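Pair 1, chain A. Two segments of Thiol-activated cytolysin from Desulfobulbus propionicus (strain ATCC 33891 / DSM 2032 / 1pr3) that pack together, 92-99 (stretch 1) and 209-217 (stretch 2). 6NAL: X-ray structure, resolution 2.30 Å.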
# COMPACT_ATOMS: atom_id res chain seq x y z
N ALA A 92 -23.38 4.79 -48.82
CA ALA A 92 -24.16 5.74 -49.62
C ALA A 92 -24.95 5.00 -50.69
O ALA A 92 -24.44 4.69 -51.78
CB ALA A 92 -23.24 6.80 -50.22
N VAL A 93 -26.20 4.69 -50.37
CA VAL A 93 -27.15 4.14 -51.34
C VAL A 93 -28.51 4.79 -51.13
O VAL A 93 -28.76 5.49 -50.14
CB VAL A 93 -27.25 2.60 -51.26
CG1 VAL A 93 -25.98 1.96 -51.78
CG2 VAL A 93 -27.51 2.13 -49.85
N ASP A 94 -29.41 4.54 -52.06
CA ASP A 94 -30.74 5.13 -51.98
C ASP A 94 -31.59 4.29 -51.05
O ASP A 94 -31.53 3.06 -51.06
CB ASP A 94 -31.37 5.19 -53.37
CG ASP A 94 -30.59 6.09 -54.31
OD1 ASP A 94 -30.22 7.20 -53.85
OD2 ASP A 94 -30.35 5.71 -55.48
N LYS A 95 -32.42 4.96 -50.26
CA LYS A 95 -33.17 4.27 -49.23
C LYS A 95 -34.66 4.56 -49.32
O LYS A 95 -35.10 5.52 -49.95
CB LYS A 95 -32.64 4.66 -47.84
CG LYS A 95 -31.21 4.20 -47.57
CD LYS A 95 -30.71 4.72 -46.25
CE LYS A 95 -29.89 5.98 -46.42
NZ LYS A 95 -29.32 6.30 -45.08
N ASP A 96 -35.44 3.68 -48.71
CA ASP A 96 -36.87 3.86 -48.52
C ASP A 96 -37.16 4.41 -47.12
O ASP A 96 -36.23 4.67 -46.34
CB ASP A 96 -37.62 2.55 -48.76
CG ASP A 96 -39.05 2.76 -49.32
OD1 ASP A 96 -39.52 3.92 -49.45
OD2 ASP A 96 -39.72 1.74 -49.61
N ARG A 97 -38.45 4.54 -46.78
CA ARG A 97 -38.89 5.30 -45.61
C ARG A 97 -38.68 4.52 -44.32
O ARG A 97 -38.78 3.29 -44.29
CB ARG A 97 -40.37 5.69 -45.74
CG ARG A 97 -40.74 6.55 -46.99
CD ARG A 97 -42.03 7.40 -46.83
NE ARG A 97 -43.13 6.75 -46.09
CZ ARG A 97 -43.73 5.60 -46.43
NH1 ARG A 97 -43.35 4.93 -47.52
NH2 ARG A 97 -44.72 5.11 -45.67
N VAL A 98 -38.43 5.25 -43.25
CA VAL A 98 -38.16 4.69 -41.93
C VAL A 98 -38.86 5.52 -40.87
O VAL A 98 -38.96 6.74 -40.99
CB VAL A 98 -36.65 4.65 -41.63
CG1 VAL A 98 -36.39 4.46 -40.13
CG2 VAL A 98 -35.97 3.58 -42.39
N ASN A 99 -39.32 4.86 -39.81
CA ASN A 99 -39.95 5.58 -38.71
C ASN A 99 -38.88 6.15 -37.78
O ASN A 99 -38.05 5.41 -37.24
CB ASN A 99 -40.90 4.68 -37.93
CG ASN A 99 -42.32 4.80 -38.42
OD1 ASN A 99 -42.72 4.10 -39.35
ND2 ASN A 99 -43.10 5.71 -37.82
N ALA A 209 -33.96 -5.64 -45.91
CA ALA A 209 -33.87 -5.04 -47.25
C ALA A 209 -34.85 -3.89 -47.42
O ALA A 209 -34.61 -2.99 -48.25
CB ALA A 209 -34.11 -6.11 -48.31
N ASP A 210 -35.93 -3.88 -46.65
CA ASP A 210 -36.92 -2.80 -46.74
C ASP A 210 -36.33 -1.40 -46.50
O ASP A 210 -36.99 -0.40 -46.83
CB ASP A 210 -38.07 -2.99 -45.72
CG ASP A 210 -38.85 -4.31 -45.92
OD1 ASP A 210 -38.40 -5.19 -46.71
OD2 ASP A 210 -39.91 -4.46 -45.27
N ILE A 211 -35.15 -1.29 -45.90
CA ILE A 211 -34.49 0.01 -45.78
C ILE A 211 -34.03 0.55 -47.12
O ILE A 211 -33.85 1.78 -47.26
CB ILE A 211 -33.30 -0.08 -44.81
CG1 ILE A 211 -32.72 1.29 -44.50
CG2 ILE A 211 -32.16 -0.98 -45.38
CD1 ILE A 211 -33.37 1.98 -43.35
N PHE A 212 -33.84 -0.31 -48.12
CA PHE A 212 -33.34 0.18 -49.40
C PHE A 212 -34.48 0.51 -50.37
O PHE A 212 -35.56 -0.07 -50.33
CB PHE A 212 -32.39 -0.86 -49.99
CG PHE A 212 -31.23 -1.18 -49.09
CD1 PHE A 212 -30.24 -0.24 -48.87
CD2 PHE A 212 -31.15 -2.41 -48.44
CE1 PHE A 212 -29.15 -0.54 -48.04
CE2 PHE A 212 -30.07 -2.72 -47.60
CZ PHE A 212 -29.06 -1.79 -47.41
N ALA A 213 -34.24 1.52 -51.20
CA ALA A 213 -35.12 1.75 -52.34
C ALA A 213 -35.15 0.53 -53.26
O ALA A 213 -34.18 -0.24 -53.36
CB ALA A 213 -34.66 2.99 -53.12
N GLU A 214 -36.28 0.38 -53.96
CA GLU A 214 -36.47 -0.78 -54.83
C GLU A 214 -35.42 -0.86 -55.92
O GLU A 214 -35.11 -1.96 -56.38
CB GLU A 214 -37.86 -0.73 -55.45
CG GLU A 214 -38.95 -1.37 -54.59
CD GLU A 214 -40.30 -1.40 -55.29
OE1 GLU A 214 -41.00 -0.36 -55.26
OE2 GLU A 214 -40.66 -2.46 -55.86
N SER A 215 -34.85 0.28 -56.32
CA SER A 215 -33.81 0.30 -57.35
C SER A 215 -32.47 -0.24 -56.88
O SER A 215 -31.64 -0.58 -57.73
CB SER A 215 -33.58 1.72 -57.86
OG SER A 215 -33.59 2.67 -56.80
N THR A 216 -32.21 -0.27 -55.58
CA THR A 216 -30.89 -0.65 -55.05
C THR A 216 -30.70 -2.16 -55.16
O THR A 216 -31.63 -2.94 -54.96
CB THR A 216 -30.74 -0.22 -53.57
OG1 THR A 216 -30.75 1.21 -53.47
CG2 THR A 216 -29.42 -0.72 -52.97
N THR A 217 -29.49 -2.58 -55.46
CA THR A 217 -29.21 -3.99 -55.64
C THR A 217 -28.09 -4.40 -54.70
O THR A 217 -27.37 -3.55 -54.15
CB THR A 217 -28.80 -4.32 -57.08
OG1 THR A 217 -27.70 -3.48 -57.45
CG2 THR A 217 -29.93 -4.08 -58.06

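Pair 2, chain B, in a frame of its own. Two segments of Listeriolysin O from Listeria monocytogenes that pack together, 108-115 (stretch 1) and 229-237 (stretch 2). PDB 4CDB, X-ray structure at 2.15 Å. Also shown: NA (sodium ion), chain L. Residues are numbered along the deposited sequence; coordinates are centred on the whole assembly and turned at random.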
# COMPACT_ATOMS: atom_id res chain seq x y z
N PRO B 108 18.52 8.93 28.89
CA PRO B 108 18.50 8.27 30.19
C PRO B 108 18.71 9.24 31.36
O PRO B 108 19.61 9.03 32.18
CB PRO B 108 19.67 7.30 30.09
CG PRO B 108 20.65 8.02 29.22
CD PRO B 108 19.83 8.81 28.23
N VAL B 109 17.88 10.28 31.44
CA VAL B 109 17.97 11.24 32.53
C VAL B 109 16.80 11.08 33.50
O VAL B 109 15.75 10.56 33.14
CB VAL B 109 17.96 12.69 32.01
CG1 VAL B 109 19.23 12.99 31.24
CG2 VAL B 109 16.73 12.95 31.15
N LYS B 110 16.99 11.54 34.73
CA LYS B 110 15.91 11.54 35.70
C LYS B 110 14.84 12.55 35.31
O LYS B 110 15.12 13.54 34.63
CB LYS B 110 16.44 11.83 37.10
CG LYS B 110 17.13 10.64 37.75
CD LYS B 110 18.32 11.08 38.58
CE LYS B 110 18.71 10.03 39.61
NZ LYS B 110 19.88 10.47 40.42
N ARG B 111 13.61 12.28 35.73
CA ARG B 111 12.46 13.04 35.26
C ARG B 111 11.75 13.78 36.38
O ARG B 111 11.81 13.38 37.54
CB ARG B 111 11.47 12.09 34.57
CG ARG B 111 12.06 11.31 33.41
CD ARG B 111 12.47 12.24 32.28
NE ARG B 111 11.34 13.07 31.85
CZ ARG B 111 10.41 12.68 30.99
NH1 ARG B 111 10.47 11.47 30.45
NH2 ARG B 111 9.42 13.50 30.67
N ASP B 112 11.07 14.87 36.02
CA ASP B 112 10.20 15.56 36.96
C ASP B 112 8.78 15.03 36.76
O ASP B 112 8.59 13.86 36.42
CB ASP B 112 10.26 17.07 36.75
CG ASP B 112 9.90 17.86 38.00
OD1 ASP B 112 9.17 17.33 38.87
OD2 ASP B 112 10.35 19.02 38.12
N SER B 113 7.78 15.89 36.96
CA SER B 113 6.39 15.47 36.84
C SER B 113 5.77 15.85 35.50
O SER B 113 6.24 16.77 34.83
CB SER B 113 5.55 16.05 37.99
OG SER B 113 5.54 17.47 37.92
N LEU B 114 4.71 15.13 35.12
CA LEU B 114 3.91 15.48 33.95
C LEU B 114 2.45 15.09 34.15
O LEU B 114 2.13 14.30 35.04
CB LEU B 114 4.48 14.84 32.67
CG LEU B 114 4.80 13.34 32.60
CD1 LEU B 114 3.55 12.46 32.58
CD2 LEU B 114 5.66 13.06 31.38
N THR B 115 1.57 15.65 33.33
CA THR B 115 0.16 15.29 33.39
C THR B 115 -0.23 14.50 32.15
O THR B 115 -0.01 14.95 31.02
CB THR B 115 -0.75 16.53 33.50
OG1 THR B 115 -0.42 17.27 34.69
CG2 THR B 115 -2.22 16.12 33.58
N SER B 229 13.09 22.93 30.62
CA SER B 229 13.66 22.27 31.78
C SER B 229 12.64 21.53 32.65
O SER B 229 13.02 20.76 33.53
CB SER B 229 14.43 23.27 32.65
OG SER B 229 13.58 24.31 33.09
N ARG B 230 11.35 21.76 32.40
CA ARG B 230 10.30 21.18 33.24
C ARG B 230 10.28 19.66 33.24
O ARG B 230 9.87 19.05 34.23
CB ARG B 230 8.92 21.72 32.84
CG ARG B 230 8.36 22.76 33.79
CD ARG B 230 8.34 22.27 35.23
NE ARG B 230 7.03 21.75 35.65
CZ ARG B 230 6.75 20.46 35.81
NH1 ARG B 230 7.67 19.53 35.61
NH2 ARG B 230 5.53 20.10 36.20
N PHE B 231 10.72 19.04 32.15
CA PHE B 231 10.67 17.59 32.04
C PHE B 231 11.84 16.90 32.74
O PHE B 231 11.79 15.69 33.00
CB PHE B 231 10.59 17.15 30.57
CG PHE B 231 9.19 17.15 30.01
CD1 PHE B 231 8.10 17.34 30.85
CD2 PHE B 231 8.97 16.97 28.66
CE1 PHE B 231 6.81 17.34 30.34
CE2 PHE B 231 7.69 16.97 28.14
CZ PHE B 231 6.60 17.16 28.99
N PHE B 232 12.88 17.66 33.05
CA PHE B 232 14.07 17.09 33.66
C PHE B 232 14.02 17.12 35.18
O PHE B 232 13.44 18.04 35.77
CB PHE B 232 15.32 17.81 33.16
CG PHE B 232 15.51 17.71 31.68
CD1 PHE B 232 16.03 16.56 31.11
CD2 PHE B 232 15.18 18.77 30.85
CE1 PHE B 232 16.21 16.46 29.74
CE2 PHE B 232 15.35 18.68 29.48
CZ PHE B 232 15.87 17.52 28.93
N GLY B 233 14.63 16.12 35.81
CA GLY B 233 14.76 16.09 37.25
C GLY B 233 15.62 17.25 37.74
O GLY B 233 16.41 17.80 36.98
N LYS B 234 15.46 17.60 39.01
CA LYS B 234 16.13 18.77 39.57
C LYS B 234 17.64 18.62 39.66
O LYS B 234 18.35 19.59 39.89
CB LYS B 234 15.56 19.10 40.95
CG LYS B 234 15.76 18.00 41.98
CD LYS B 234 15.01 18.33 43.26
CE LYS B 234 15.20 17.24 44.31
NZ LYS B 234 14.42 17.50 45.55
N ALA B 235 18.13 17.39 39.49
CA ALA B 235 19.57 17.14 39.57
C ALA B 235 20.24 17.18 38.20
O ALA B 235 21.47 17.09 38.10
CB ALA B 235 19.83 15.80 40.24
N VAL B 236 19.44 17.30 37.14
CA VAL B 236 19.99 17.33 35.78
C VAL B 236 20.59 18.70 35.47
O VAL B 236 20.03 19.73 35.85
CB VAL B 236 18.92 16.98 34.73
CG1 VAL B 236 19.53 16.92 33.33
CG2 VAL B 236 18.25 15.65 35.07
N THR B 237 21.74 18.70 34.80
CA THR B 237 22.41 19.93 34.42
C THR B 237 22.62 19.99 32.91
O THR B 237 22.46 19.00 32.20
CB THR B 237 23.77 20.09 35.13
OG1 THR B 237 24.64 19.02 34.75
CG2 THR B 237 23.59 20.08 36.63
NA NA L . 13.31 9.83 36.87
O HOH W 1 8.69 14.89 32.93
O HOH W 2 11.96 20.65 36.21

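Pair 1 and pair 2 share one backbone arrangement. Fourteen central residues superpose with an RMSD of 0.4 Å. In each, an extended segment lies against a segment that ends in a type I beta turn, and the bridge falls on the residue just before that turn. A single beta bridge joins the backbones, Lys A95 with Phe A212 and Arg B111 with Phe B232.

Two backbone hydrogen bonds flank the bridge in both pairs. In pair 1, Ala A213 N donates to Asp A94 O (3.1 Å) and Asp A96 N to Ile A211 O (2.9 Å). In pair 2, Gly B233 N donates to Lys B110 O (2.9 Å) and Asp B112 N to Phe B231 O (3.2 Å). These bonds use main-chain atoms and occur in both pairs. The beta turns also match, Ala A213 to Thr A216 and Gly B233 to Val B236.

The valine and phenylalanine pack alike in both pairs. Val A93 CG2 lies 3.6 Å from Phe A212 CE1, and Val B109 CG2 lies 3.7 Å from Phe B232 CD1. In both, the valine methyl meets the ring edge.

At the end of the turn, Thr A216 CG2 lies 4.3 Å from Val A93 CB, and Val B236 CG2 lies 4.3 Å from Val B109 CB. The hydroxyl makes the difference. Thr A216 OG1 donates to Asp A94 O (3.1 Å), so that carbonyl accepts two bonds. The matching Val B236 has no hydroxyl. Its CG2 sits 3.8 Å from Lys B110 O.

Ala A213 matches Gly B233. The alanine CB lies 4.0 Å from Asp A94 CB. An ideal CB on the glycine would come within a tight 3.2 Å of Lys B110 CB.

Ile A211 and Phe B231 fill the same position differently. Ile A211 CD1 packs on Val A98 CG2 at 3.2 Å. Phe B231 places CE1 4.1 Å from Leu B114 CB, and Arg B111 NH2 lies over one face of its ring, 3.7 Å from Phe B231 CG.

Lys A95 and Arg B111 also diverge. Lys A95 CB lies 3.2 Å from Ile A211 O. The arginine folds back, and its NE donates to Phe B231 O (2.9 Å). That carbonyl therefore takes both a backbone and a side-chain bond. Separately, the sodium ion NA lies 2.7 Å from the main-chain Arg B111 N.

Asp A210 leads its side-chain end away from the other stretch. The matching Arg B230 reaches across. Its NH1 donates to Ser B113 O (3.2 Å) and its NH2 to Ser B113 OG (3.1 Å). Arg B230 NH1 also forms a long salt bridge with Asp B112 OD2 (3.7 Å). Pair 2 buries 530 Å², against 441 Å² in pair 1.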